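Local coordinates for flagellar hook-associated protein 3 (Bacillus cereus, PDB 5ZIY) that probably forms, with a second hook-associated protein, the junction between the flagellar hook and the filament, at residues T50-L55 with E167-N172; D77-Q82 with K145-M150. All blocks are in the same frame, centred on the assembly; numbering follows the deposited sequence.

Contact 1: T50-L55 with E167-N172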
ATOM      1  N   THR A  50       7.843   2.724  12.430  1.00 26.27           N
ATOM      2  CA  THR A  50       7.690   3.202  13.792  1.00 28.96           C
ATOM      3  C   THR A  50       8.596   2.434  14.729  1.00 29.62           C
ATOM      4  O   THR A  50       9.336   3.027  15.495  1.00 31.49           O
ATOM      5  CB  THR A  50       6.209   3.069  14.262  1.00 30.22           C
ATOM      6  OG1 THR A  50       5.411   3.995  13.523  1.00 30.36           O
ATOM      7  CG2 THR A  50       6.074   3.348  15.771  1.00 34.00           C
ATOM      8  N   ARG A  51       8.553   1.112  14.653  1.00 28.56           N
ATOM      9  CA  ARG A  51       9.409   0.278  15.494  1.00 29.71           C
ATOM     10  C   ARG A  51      10.888   0.476  15.161  1.00 29.04           C
ATOM     11  O   ARG A  51      11.713   0.507  16.046  1.00 30.60           O
ATOM     12  CB  ARG A  51       8.994  -1.192  15.374  1.00 30.27           C
ATOM     13  CG  ARG A  51       9.860  -2.198  16.146  1.00 34.25           C
ATOM     14  CD  ARG A  51       9.643  -2.176  17.624  1.00 39.67           C
ATOM     15  NE  ARG A  51      10.455  -3.192  18.303  1.00 43.83           N
ATOM     16  CZ  ARG A  51      10.821  -3.138  19.582  1.00 48.36           C
ATOM     17  NH1 ARG A  51      10.450  -2.112  20.339  1.00 51.56           N
ATOM     18  NH2 ARG A  51      11.580  -4.098  20.105  1.00 50.43           N
ATOM     19  N   ALA A  52      11.196   0.635  13.876  1.00 27.20           N
ATOM     20  CA  ALA A  52      12.577   0.901  13.415  1.00 27.22           C
ATOM     21  C   ALA A  52      13.093   2.187  14.010  1.00 28.80           C
ATOM     22  O   ALA A  52      14.239   2.224  14.464  1.00 29.86           O
ATOM     23  CB  ALA A  52      12.656   0.969  11.873  1.00 25.98           C
ATOM     24  N   ASP A  53      12.260   3.234  13.975  1.00 29.43           N
ATOM     25  CA  ASP A  53      12.569   4.537  14.604  1.00 32.02           C
ATOM     26  C   ASP A  53      12.872   4.380  16.110  1.00 34.03           C
ATOM     27  O   ASP A  53      13.882   4.867  16.608  1.00 35.70           O
ATOM     28  CB  ASP A  53      11.377   5.502  14.425  1.00 33.21           C
ATOM     29  CG  ASP A  53      11.563   6.834  15.141  1.00 38.65           C
ATOM     30  OD1 ASP A  53      12.370   7.636  14.638  1.00 43.35           O
ATOM     31  OD2 ASP A  53      10.886   7.117  16.186  1.00 43.73           O
ATOM     32  N   GLN A  54      11.987   3.680  16.811  1.00 34.32           N
ATOM     33  CA  GLN A  54      12.135   3.434  18.247  1.00 36.97           C
ATOM     34  C   GLN A  54      13.468   2.733  18.595  1.00 36.75           C
ATOM     35  O   GLN A  54      14.198   3.185  19.467  1.00 39.00           O
ATOM     36  CB  GLN A  54      10.919   2.637  18.767  1.00 38.33           C
ATOM     37  CG  GLN A  54       9.561   3.412  18.687  1.00 41.64           C
ATOM     38  CD  GLN A  54       8.318   2.572  19.086  1.00 43.76           C
ATOM     39  OE1 GLN A  54       7.989   1.554  18.451  1.00 43.75           O
ATOM     40  NE2 GLN A  54       7.611   3.028  20.108  1.00 47.48           N
ATOM     41  N   LEU A  55      13.772   1.647  17.889  1.00 34.51           N
ATOM     42  CA  LEU A  55      15.010   0.862  18.073  1.00 34.67           C
ATOM     43  C   LEU A  55      16.289   1.640  17.721  1.00 34.70           C
ATOM     44  O   LEU A  55      17.376   1.325  18.212  1.00 35.77           O
ATOM     45  CB  LEU A  55      14.977  -0.378  17.155  1.00 32.99           C
ATOM     46  CG  LEU A  55      13.969  -1.488  17.431  1.00 33.57           C
ATOM     47  CD1 LEU A  55      14.012  -2.519  16.294  1.00 32.31           C
ATOM     48  CD2 LEU A  55      14.198  -2.134  18.805  1.00 36.69           C
ATOM     49  N   GLU A 167      16.726  10.323  10.471  1.00 37.92           N
ATOM     50  CA  GLU A 167      16.000  11.351   9.699  1.00 39.50           C
ATOM     51  C   GLU A 167      15.489  10.798   8.378  1.00 34.95           C
ATOM     52  O   GLU A 167      14.376  11.111   7.977  1.00 34.68           O
ATOM     53  CB  GLU A 167      16.860  12.607   9.448  1.00 43.11           C
ATOM     54  CG  GLU A 167      16.499  13.806  10.338  1.00 52.12           C
ATOM     55  CD  GLU A 167      15.133  14.456  10.017  1.00 56.19           C
ATOM     56  OE1 GLU A 167      14.636  14.344   8.876  1.00 55.25           O
ATOM     57  OE2 GLU A 167      14.569  15.120  10.916  1.00 64.66           O
ATOM     58  N   GLU A 168      16.312  10.004   7.695  1.00 32.51           N
ATOM     59  CA  GLU A 168      15.871   9.352   6.446  1.00 29.99           C
ATOM     60  C   GLU A 168      14.605   8.523   6.683  1.00 27.70           C
ATOM     61  O   GLU A 168      13.644   8.608   5.908  1.00 26.82           O
ATOM     62  CB  GLU A 168      16.927   8.422   5.865  1.00 28.76           C
ATOM     63  CG  GLU A 168      17.947   9.093   4.961  1.00 33.79           C
ATOM     64  CD  GLU A 168      18.791   8.077   4.216  1.00 35.84           C
ATOM     65  OE1 GLU A 168      18.546   6.850   4.349  1.00 34.66           O
ATOM     66  OE2 GLU A 168      19.715   8.508   3.500  1.00 43.08           O
ATOM     67  N   ASN A 169      14.616   7.725   7.747  1.00 27.45           N
ATOM     68  CA  ASN A 169      13.443   6.901   8.072  1.00 26.27           C
ATOM     69  C   ASN A 169      12.223   7.751   8.426  1.00 27.53           C
ATOM     70  O   ASN A 169      11.093   7.356   8.105  1.00 26.82           O
ATOM     71  CB  ASN A 169      13.749   5.881   9.184  1.00 27.02           C
ATOM     72  CG  ASN A 169      12.565   4.962   9.476  1.00 27.18           C
ATOM     73  OD1 ASN A 169      12.173   4.179   8.616  1.00 28.50           O
ATOM     74  ND2 ASN A 169      12.011   5.040  10.679  1.00 29.00           N
ATOM     75  N   LYS A 170      12.423   8.894   9.082  1.00 30.61           N
ATOM     76  CA  LYS A 170      11.297   9.779   9.386  1.00 33.17           C
ATOM     77  C   LYS A 170      10.650  10.309   8.093  1.00 32.12           C
ATOM     78  O   LYS A 170       9.440  10.272   7.954  1.00 31.41           O
ATOM     79  CB  LYS A 170      11.698  10.957  10.297  1.00 38.32           C
ATOM     80  CG  LYS A 170      11.950  10.588  11.763  1.00 42.36           C
ATOM     81  CD  LYS A 170      11.964  11.826  12.671  1.00 49.95           C
ATOM     82  CE  LYS A 170      11.972  11.480  14.173  1.00 55.01           C
ATOM     83  NZ  LYS A 170      13.337  11.558  14.748  1.00 58.02           N
ATOM     84  N   GLN A 171      11.456  10.805   7.162  1.00 32.50           N
ATOM     85  CA  GLN A 171      10.955  11.253   5.844  1.00 32.96           C
ATOM     86  C   GLN A 171      10.310  10.144   5.026  1.00 28.62           C
ATOM     87  O   GLN A 171       9.298  10.365   4.371  1.00 28.66           O
ATOM     88  CB  GLN A 171      12.073  11.893   5.035  1.00 35.38           C
ATOM     89  CG  GLN A 171      12.510  13.232   5.614  1.00 43.65           C
ATOM     90  CD  GLN A 171      13.712  13.801   4.903  1.00 50.58           C
ATOM     91  OE1 GLN A 171      14.435  13.078   4.213  1.00 52.83           O
ATOM     92  NE2 GLN A 171      13.946  15.103   5.073  1.00 57.28           N
ATOM     93  N   ASN A 172      10.870   8.942   5.080  1.00 25.81           N
ATOM     94  CA  ASN A 172      10.239   7.797   4.419  1.00 23.11           C
ATOM     95  C   ASN A 172       8.872   7.481   5.008  1.00 22.40           C
ATOM     96  O   ASN A 172       7.913   7.298   4.279  1.00 21.41           O
ATOM     97  CB  ASN A 172      11.122   6.567   4.521  1.00 21.95           C
ATOM     98  CG  ASN A 172      12.447   6.726   3.812  1.00 22.75           C
ATOM     99  OD1 ASN A 172      12.589   7.526   2.891  1.00 23.99           O
ATOM    100  ND2 ASN A 172      13.429   5.920   4.229  1.00 22.59           N
TER
HETATM  101  O   HOH W   1      13.147   7.194  12.197  1.00 24.01           O
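The flat carboxamide of Asn169 and the carboxylate of Asp53 are joined through a water, their planes inclined by only about 23°. The water accepts from Asn169 ND2 at 2.9 Å and donates to Asp53 OD1 at 2.6 Å, a polar bridge across two antiparallel helices, where the axes of 50-55 and 167-172 come within 10.0 Å. A second flat group, the guanidinium of Arg51, belongs to the far side of its helix, where Leu55 CD2 covers one face from 3.5 Å above the plane, displaced toward the rim.

Asn169 suits its buried place because its amide is gripped twice: besides the water, ND2 donates to Leu49 O on the facing helix. With CG anti to the backbone N (chi1 -177°), the amide is directed across the gap, and ND2 comes to 3.8 Å from Asp53 CB. Lys170, nearer solvent, runs its long chain at a slant past Asp53 OD1, with CE at 3.9 Å; its NZ stays 4.0 Å from Asp53 OD1, too far for a salt bridge, though the opposite charges probably still attract. Ala52, small enough for the inner face, brings CB to 4.3 Å from Asn169 ND2.

Inward from this pair, helix 67-87 meets Ala52 through Ile76, while helix 137-155 places Leu147 against Ala52 and Met150 against Asn169. Helix 8-60 and helix 162-204 thus form one side of the helical bundle, with the other two helices packed beneath.

Contact 2: D77-Q82 with K145-M150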
ATOM      1  N   ASP A  77      16.756  -5.989  11.057  1.00 33.97           N
ATOM      2  CA  ASP A  77      16.821  -6.952   9.955  1.00 34.01           C
ATOM      3  C   ASP A  77      15.534  -7.770   9.790  1.00 32.53           C
ATOM      4  O   ASP A  77      15.124  -8.051   8.661  1.00 30.90           O
ATOM      5  CB  ASP A  77      18.026  -7.876  10.147  1.00 36.16           C
ATOM      6  CG  ASP A  77      18.299  -8.750   8.947  1.00 39.01           C
ATOM      7  OD1 ASP A  77      18.786  -8.227   7.924  1.00 39.52           O
ATOM      8  OD2 ASP A  77      18.042  -9.977   9.060  1.00 44.22           O
ATOM      9  N   GLN A  78      14.908  -8.156  10.888  1.00 32.66           N
ATOM     10  CA  GLN A  78      13.603  -8.807  10.809  1.00 33.19           C
ATOM     11  C   GLN A  78      12.582  -7.836  10.179  1.00 30.46           C
ATOM     12  O   GLN A  78      11.752  -8.217   9.349  1.00 29.55           O
ATOM     13  CB  GLN A  78      13.078  -9.227  12.192  1.00 35.12           C
ATOM     14  CG  GLN A  78      13.890 -10.284  12.968  1.00 40.51           C
ATOM     15  CD  GLN A  78      13.222 -10.686  14.316  1.00 46.63           C
ATOM     16  OE1 GLN A  78      13.706 -10.320  15.392  1.00 51.54           O
ATOM     17  NE2 GLN A  78      12.099 -11.431  14.247  1.00 47.86           N
ATOM     18  N   ILE A  79      12.650  -6.581  10.608  1.00 28.91           N
ATOM     19  CA  ILE A  79      11.760  -5.547  10.120  1.00 26.54           C
ATOM     20  C   ILE A  79      11.997  -5.322   8.631  1.00 23.97           C
ATOM     21  O   ILE A  79      11.052  -5.161   7.858  1.00 23.54           O
ATOM     22  CB  ILE A  79      11.917  -4.258  10.985  1.00 26.73           C
ATOM     23  CG1 ILE A  79      11.296  -4.509  12.377  1.00 28.78           C
ATOM     24  CG2 ILE A  79      11.209  -3.061  10.388  1.00 24.84           C
ATOM     25  CD1 ILE A  79      11.531  -3.359  13.402  1.00 28.52           C
ATOM     26  N   LEU A  80      13.248  -5.337   8.213  1.00 22.33           N
ATOM     27  CA  LEU A  80      13.543  -5.188   6.803  1.00 21.86           C
ATOM     28  C   LEU A  80      12.843  -6.321   6.005  1.00 21.42           C
ATOM     29  O   LEU A  80      12.186  -6.076   4.985  1.00 19.39           O
ATOM     30  CB  LEU A  80      15.056  -5.195   6.564  1.00 22.20           C
ATOM     31  CG  LEU A  80      15.476  -5.409   5.114  1.00 23.69           C
ATOM     32  CD1 LEU A  80      15.136  -4.215   4.286  1.00 21.48           C
ATOM     33  CD2 LEU A  80      16.979  -5.669   5.044  1.00 27.89           C
ATOM     34  N   LYS A  81      12.972  -7.548   6.492  1.00 22.77           N
ATOM     35  CA  LYS A  81      12.328  -8.684   5.837  1.00 24.18           C
ATOM     36  C   LYS A  81      10.799  -8.535   5.807  1.00 22.52           C
ATOM     37  O   LYS A  81      10.173  -8.819   4.815  1.00 20.68           O
ATOM     38  CB  LYS A  81      12.756 -10.001   6.502  1.00 26.81           C
ATOM     39  CG  LYS A  81      14.260 -10.298   6.340  1.00 29.95           C
ATOM     40  CD  LYS A  81      14.608 -11.693   6.933  1.00 37.85           C
ATOM     41  CE  LYS A  81      16.088 -11.852   7.374  1.00 41.01           C
ATOM     42  NZ  LYS A  81      17.078 -11.223   6.437  1.00 40.64           N
ATOM     43  N   GLN A  82      10.204  -8.032   6.877  1.00 23.34           N
ATOM     44  CA  GLN A  82       8.751  -7.924   6.934  1.00 22.86           C
ATOM     45  C   GLN A  82       8.305  -6.869   5.928  1.00 21.53           C
ATOM     46  O   GLN A  82       7.301  -7.047   5.227  1.00 19.27           O
ATOM     47  CB  GLN A  82       8.323  -7.539   8.351  1.00 25.40           C
ATOM     48  CG  GLN A  82       6.873  -7.097   8.527  1.00 27.55           C
ATOM     49  CD  GLN A  82       5.892  -8.258   8.458  1.00 33.06           C
ATOM     50  OE1 GLN A  82       6.224  -9.353   7.980  1.00 35.37           O
ATOM     51  NE2 GLN A  82       4.671  -8.030   8.968  1.00 36.72           N
ATOM     52  N   LYS A 145      15.856   0.654   1.389  1.00 19.64           N
ATOM     53  CA  LYS A 145      17.298   0.960   1.366  1.00 20.93           C
ATOM     54  C   LYS A 145      17.744   1.527   2.691  1.00 21.61           C
ATOM     55  O   LYS A 145      18.795   1.145   3.186  1.00 22.40           O
ATOM     56  CB  LYS A 145      17.650   1.935   0.241  1.00 21.76           C
ATOM     57  CG  LYS A 145      17.517   1.290  -1.126  1.00 24.17           C
ATOM     58  CD  LYS A 145      17.608   2.272  -2.286  1.00 27.81           C
ATOM     59  CE  LYS A 145      17.684   1.518  -3.635  1.00 30.01           C
ATOM     60  NZ  LYS A 145      17.358   2.362  -4.836  1.00 32.12           N
ATOM     61  N   THR A 146      16.930   2.432   3.256  1.00 21.51           N
ATOM     62  CA  THR A 146      17.220   3.006   4.562  1.00 22.41           C
ATOM     63  C   THR A 146      17.237   1.899   5.640  1.00 22.19           C
ATOM     64  O   THR A 146      18.162   1.843   6.425  1.00 23.17           O
ATOM     65  CB  THR A 146      16.227   4.116   4.935  1.00 22.63           C
ATOM     66  OG1 THR A 146      16.288   5.154   3.940  1.00 23.24           O
ATOM     67  CG2 THR A 146      16.553   4.724   6.328  1.00 23.98           C
ATOM     68  N   LEU A 147      16.241   1.000   5.645  1.00 21.13           N
ATOM     69  CA  LEU A 147      16.208  -0.057   6.680  1.00 21.33           C
ATOM     70  C   LEU A 147      17.497  -0.916   6.549  1.00 21.94           C
ATOM     71  O   LEU A 147      18.118  -1.290   7.542  1.00 22.88           O
ATOM     72  CB  LEU A 147      14.953  -0.950   6.568  1.00 20.41           C
ATOM     73  CG  LEU A 147      13.618  -0.326   7.014  1.00 20.40           C
ATOM     74  CD1 LEU A 147      12.431  -1.326   6.708  1.00 19.77           C
ATOM     75  CD2 LEU A 147      13.649   0.105   8.469  1.00 21.37           C
ATOM     76  N   LYS A 148      17.900  -1.203   5.323  1.00 21.64           N
ATOM     77  CA  LYS A 148      19.098  -2.011   5.117  1.00 23.20           C
ATOM     78  C   LYS A 148      20.383  -1.356   5.636  1.00 24.44           C
ATOM     79  O   LYS A 148      21.195  -2.012   6.264  1.00 24.72           O
ATOM     80  CB  LYS A 148      19.227  -2.419   3.663  1.00 22.62           C
ATOM     81  CG  LYS A 148      20.351  -3.402   3.443  1.00 26.21           C
ATOM     82  CD  LYS A 148      20.635  -3.592   2.006  1.00 27.57           C
ATOM     83  CE  LYS A 148      21.806  -4.553   1.789  1.00 30.98           C
ATOM     84  NZ  LYS A 148      23.002  -3.751   1.466  1.00 34.55           N
ATOM     85  N   GLN A 149      20.558  -0.065   5.396  1.00 25.69           N
ATOM     86  CA  GLN A 149      21.709   0.645   5.934  1.00 27.69           C
ATOM     87  C   GLN A 149      21.610   0.773   7.478  1.00 27.68           C
ATOM     88  O   GLN A 149      22.633   0.881   8.161  1.00 27.27           O
ATOM     89  CB  GLN A 149      21.860   2.037   5.301  1.00 28.35           C
ATOM     90  CG  GLN A 149      21.993   2.071   3.786  1.00 32.44           C
ATOM     91  CD  GLN A 149      21.873   3.510   3.244  1.00 39.81           C
ATOM     92  OE1 GLN A 149      22.667   4.392   3.616  1.00 44.13           O
ATOM     93  NE2 GLN A 149      20.859   3.758   2.390  1.00 41.12           N
ATOM     94  N   MET A 150      20.380   0.784   8.007  1.00 27.82           N
ATOM     95  CA  MET A 150      20.146   0.852   9.456  1.00 28.66           C
ATOM     96  C   MET A 150      20.656  -0.427  10.101  1.00 28.46           C
ATOM     97  O   MET A 150      21.440  -0.385  11.014  1.00 28.18           O
ATOM     98  CB  MET A 150      18.665   1.030   9.772  1.00 29.37           C
ATOM     99  CG  MET A 150      18.168   2.477   9.774  1.00 32.17           C
ATOM    100  SD  MET A 150      16.397   2.579  10.227  1.00 31.48           S
ATOM    101  CE  MET A 150      16.226   4.280  10.776  1.00 37.37           C
TER
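Leu80 and Leu147 interlock where two helices of an antiparallel four-helix bundle come together, helix 67-87 against helix 137-155. Their CA atoms are only 5.8 Å apart and the axes of 77-82 and 145-150 approach to 9.1 Å; the two leucine side chains slide past each other in opposite directions.

Their conformations differ accordingly. Leu80 holds CG anti to its own backbone N (chi1 165°), which carries CD1 to 4.0 Å from Leu147 CB. Leu147 instead places CG anti to the carbonyl carbon (chi1 -73°), and the extended second torsion (chi2 175°) drives CD1 past Leu80's branch to lie 4.0 Å from Leu80 CA. The same methyl, Leu147 CD1, also meets Ile79 CG2 at 4.2 Å, a beta-branched wall beside it. Branched aliphatic chains fit here because they can fill a buried seam without needing polar partners.

Lys148 suits the border of this seam. Its CB packs against Leu80 CD2, the two chains lying side by side and pointing the same way, while the rest of the lysine leads its amino group outward. Beyond the pair, Ala52 of helix 8-60 also packs on Leu147, and Ile144 flanks Leu80.

Outside the apolar seam, a lysine and an aspartate one turn apart form a salt bridge along the surface of helix 67-87: Lys81 NZ reaches Asp77 OD2 at 3.1 Å, a weak hydrogen bond.

How the contacts relate
Together the two contacts take in all four helices of the bundle, each using a different pair. Contact 2 is the more buried, sealed by leucine and isoleucine; contact 1 lies partly open, and there polar side chains and a water do the work. Their centres are about 11 Å apart, and they touch directly. Thr146 OG1 of 145-150 probably hydrogen-bonds to Glu168 OE1 and, more weakly, to Asn172 ND2 of 167-172, while Met150 CE packs on Asn169 CB. Arg51 and Ile79 join the other two helices by aliphatic packing. Both crossings are nearly antiparallel, at 161° and 160°, but the leucine-lined one is closer.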